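Putative isochorismatase (Bordetella bronchiseptica, PDB 3UAO) catalyses the hydrolysis of maleamate to maleate and ammonia, a step in the bacterial breakdown of nicotinate (vitamin B3). Local coordinates at residues His90-Tyr95 with Leu115-Pro120. Sequence-based numbering, arbitrary orientation.
Sequences HSRIVY and LKEHAP
Arg92 runs straight through chi2 and then bends at chi3 (54°), which turns its guanidinium toward Glu117, whose own chain folds at chi2 (56°) to meet it. The terminal nitrogens of Arg92 divide their bonds between the side chain and the backbone of Glu117: Arg92 NH1 donates to Glu117 OE2 at 2.9 Å in a nearly straight salt bridge (172°), and Arg92 NH2 reaches Glu117 O at 3.1 Å in a more bent bond. Both acceptors lie close to the guanidinium plane, although the carboxylate stands almost perpendicular to it; OE2 is met on its syn side but well off the carboxylate plane. Val94 CG2 sits above one guanidinium face, near its rim, and both Val94 methyls approach Glu117 OE1 at 3.7 Å. That oxygen also pairs with Arg138, while Ser122 OG takes a bond from Arg92 NH2. In the parallel, Rossmann-like sheet of this isochorismatase-family domain, strand 87-93 lies between strands 45-50 and 135-139; the contact joins its C-terminal end to the long loop between helix 105-108 and strand 135-139. A hydrogen bond from Tyr95 N to Leu115 O (3.0 Å) ties the chain leaving the strand to this loop, and Leu115 O also receives a CA-H...O contact from Val94 CA at 3.3 Å. The Leu115 side chain packs against Ile93, CD1 lying 3.8 Å from Ile93 CB. A water bridges Tyr95 O and Glu117 N, accepting from the latter at 2.8 Å. The aliphatic part of Lys116 passes Tyr95 O, and its ammonium is held by Asp99 and the carbonyls of Leu113 and Ala96, whereas the Tyr95 hydroxyl bonds to Asn103.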
loop_
_atom_site.group_PDB
_atom_site.type_symbol
_atom_site.label_atom_id
_atom_site.label_comp_id
_atom_site.label_asym_id
_atom_site.label_seq_id
_atom_site.Cartn_x
_atom_site.Cartn_y
_atom_site.Cartn_z
ATOM N N HIS A 90 -16.355 4.621 8.978
ATOM C CA HIS A 90 -16.160 4.142 10.329
ATOM C C HIS A 90 -15.161 2.981 10.267
ATOM O O HIS A 90 -15.148 2.216 9.311
ATOM C CB HIS A 90 -17.491 3.623 10.894
ATOM C CG HIS A 90 -18.641 4.570 10.729
ATOM N ND1 HIS A 90 -19.166 5.290 11.779
ATOM C CD2 HIS A 90 -19.361 4.918 9.636
ATOM C CE1 HIS A 90 -20.173 6.034 11.339
ATOM N NE2 HIS A 90 -20.311 5.824 10.041
ATOM N N SER A 91 -14.332 2.859 11.287
ATOM C CA SER A 91 -13.353 1.807 11.344
ATOM C C SER A 91 -13.693 0.927 12.548
ATOM O O SER A 91 -14.286 1.364 13.538
ATOM C CB SER A 91 -11.929 2.408 11.454
ATOM O OG SER A 91 -11.461 2.444 12.789
ATOM N N ARG A 92 -13.301 -0.328 12.446
ATOM C CA ARG A 92 -13.480 -1.309 13.520
ATOM C C ARG A 92 -12.273 -2.206 13.445
ATOM O O ARG A 92 -11.840 -2.502 12.337
ATOM C CB ARG A 92 -14.714 -2.192 13.265
ATOM C CG ARG A 92 -16.056 -1.480 13.274
ATOM C CD ARG A 92 -17.170 -2.408 12.857
ATOM N NE ARG A 92 -17.153 -3.605 13.698
ATOM C CZ ARG A 92 -17.587 -4.815 13.350
ATOM N NH1 ARG A 92 -18.118 -5.051 12.161
ATOM N NH2 ARG A 92 -17.464 -5.796 14.210
ATOM N N ILE A 93 -11.701 -2.603 14.590
ATOM C CA ILE A 93 -10.692 -3.655 14.610
ATOM C C ILE A 93 -11.445 -4.959 14.587
ATOM O O ILE A 93 -12.407 -5.157 15.361
ATOM C CB ILE A 93 -9.741 -3.544 15.804
ATOM C CG1 ILE A 93 -8.879 -2.284 15.660
ATOM C CG2 ILE A 93 -8.751 -4.733 15.881
ATOM C CD1 ILE A 93 -7.978 -1.964 16.880
ATOM N N VAL A 94 -11.094 -5.811 13.617
ATOM C CA VAL A 94 -11.668 -7.157 13.487
ATOM C C VAL A 94 -10.611 -8.188 13.095
ATOM O O VAL A 94 -9.974 -8.080 12.041
ATOM C CB VAL A 94 -12.762 -7.201 12.433
ATOM C CG1 VAL A 94 -13.180 -8.683 12.153
ATOM C CG2 VAL A 94 -13.964 -6.348 12.828
ATOM N N TYR A 95 -10.436 -9.201 13.930
ATOM C CA TYR A 95 -9.667 -10.400 13.557
ATOM C C TYR A 95 -10.606 -11.554 13.224
ATOM O O TYR A 95 -11.784 -11.523 13.595
ATOM C CB TYR A 95 -8.768 -10.827 14.701
ATOM C CG TYR A 95 -7.588 -9.897 14.963
ATOM C CD1 TYR A 95 -6.316 -10.197 14.476
ATOM C CD2 TYR A 95 -7.734 -8.770 15.725
ATOM C CE1 TYR A 95 -5.236 -9.370 14.717
ATOM C CE2 TYR A 95 -6.642 -7.913 15.968
ATOM C CZ TYR A 95 -5.406 -8.229 15.458
ATOM O OH TYR A 95 -4.326 -7.419 15.682
ATOM N N LEU A 115 -11.268 -9.113 19.552
ATOM C CA LEU A 115 -12.154 -8.286 18.721
ATOM C C LEU A 115 -12.606 -8.993 17.434
ATOM O O LEU A 115 -12.072 -8.763 16.364
ATOM C CB LEU A 115 -11.491 -6.946 18.399
ATOM C CG LEU A 115 -11.305 -6.078 19.654
ATOM C CD1 LEU A 115 -10.649 -4.707 19.360
ATOM C CD2 LEU A 115 -12.660 -5.900 20.434
ATOM N N LYS A 116 -13.626 -9.836 17.556
ATOM C CA LYS A 116 -14.074 -10.677 16.473
ATOM C C LYS A 116 -15.314 -10.040 15.845
ATOM O O LYS A 116 -15.877 -9.089 16.377
ATOM C CB LYS A 116 -14.346 -12.077 16.984
ATOM C CG LYS A 116 -13.241 -12.645 17.881
ATOM C CD LYS A 116 -11.908 -12.727 17.181
ATOM C CE LYS A 116 -11.030 -13.867 17.738
ATOM N NZ LYS A 116 -9.714 -13.898 17.045
ATOM N N GLU A 117 -15.704 -10.524 14.686
ATOM C CA GLU A 117 -16.708 -9.837 13.902
ATOM C C GLU A 117 -18.031 -9.675 14.686
ATOM O O GLU A 117 -18.659 -8.604 14.651
ATOM C CB GLU A 117 -16.886 -10.554 12.563
ATOM C CG GLU A 117 -17.961 -9.990 11.635
ATOM C CD GLU A 117 -17.794 -8.528 11.316
ATOM O OE1 GLU A 117 -16.675 -8.112 10.951
ATOM O OE2 GLU A 117 -18.801 -7.794 11.430
ATOM N N HIS A 118 -18.409 -10.708 15.436
ATOM C CA HIS A 118 -19.688 -10.747 16.151
ATOM C C HIS A 118 -19.540 -10.578 17.664
ATOM O O HIS A 118 -20.519 -10.618 18.395
ATOM C CB HIS A 118 -20.400 -12.051 15.783
ATOM C CG HIS A 118 -20.554 -12.241 14.304
ATOM N ND1 HIS A 118 -21.496 -11.561 13.562
ATOM C CD2 HIS A 118 -19.864 -13.006 13.424
ATOM C CE1 HIS A 118 -21.389 -11.909 12.292
ATOM N NE2 HIS A 118 -20.408 -12.787 12.181
ATOM N N ALA A 119 -18.318 -10.374 18.132
ATOM C CA ALA A 119 -18.090 -10.021 19.536
ATOM C C ALA A 119 -18.620 -8.605 19.771
ATOM O O ALA A 119 -18.239 -7.682 19.051
ATOM C CB ALA A 119 -16.592 -10.120 19.931
ATOM N N PRO A 120 -19.530 -8.436 20.758
ATOM C CA PRO A 120 -20.102 -7.099 20.916
ATOM C C PRO A 120 -19.012 -6.047 21.186
ATOM O O PRO A 120 -19.156 -4.907 20.768
ATOM C CB PRO A 120 -21.075 -7.250 22.107
ATOM C CG PRO A 120 -20.624 -8.514 22.843
ATOM C CD PRO A 120 -20.067 -9.399 21.745
HETATM O O HOH W 1 -14.065 -12.464 13.415
#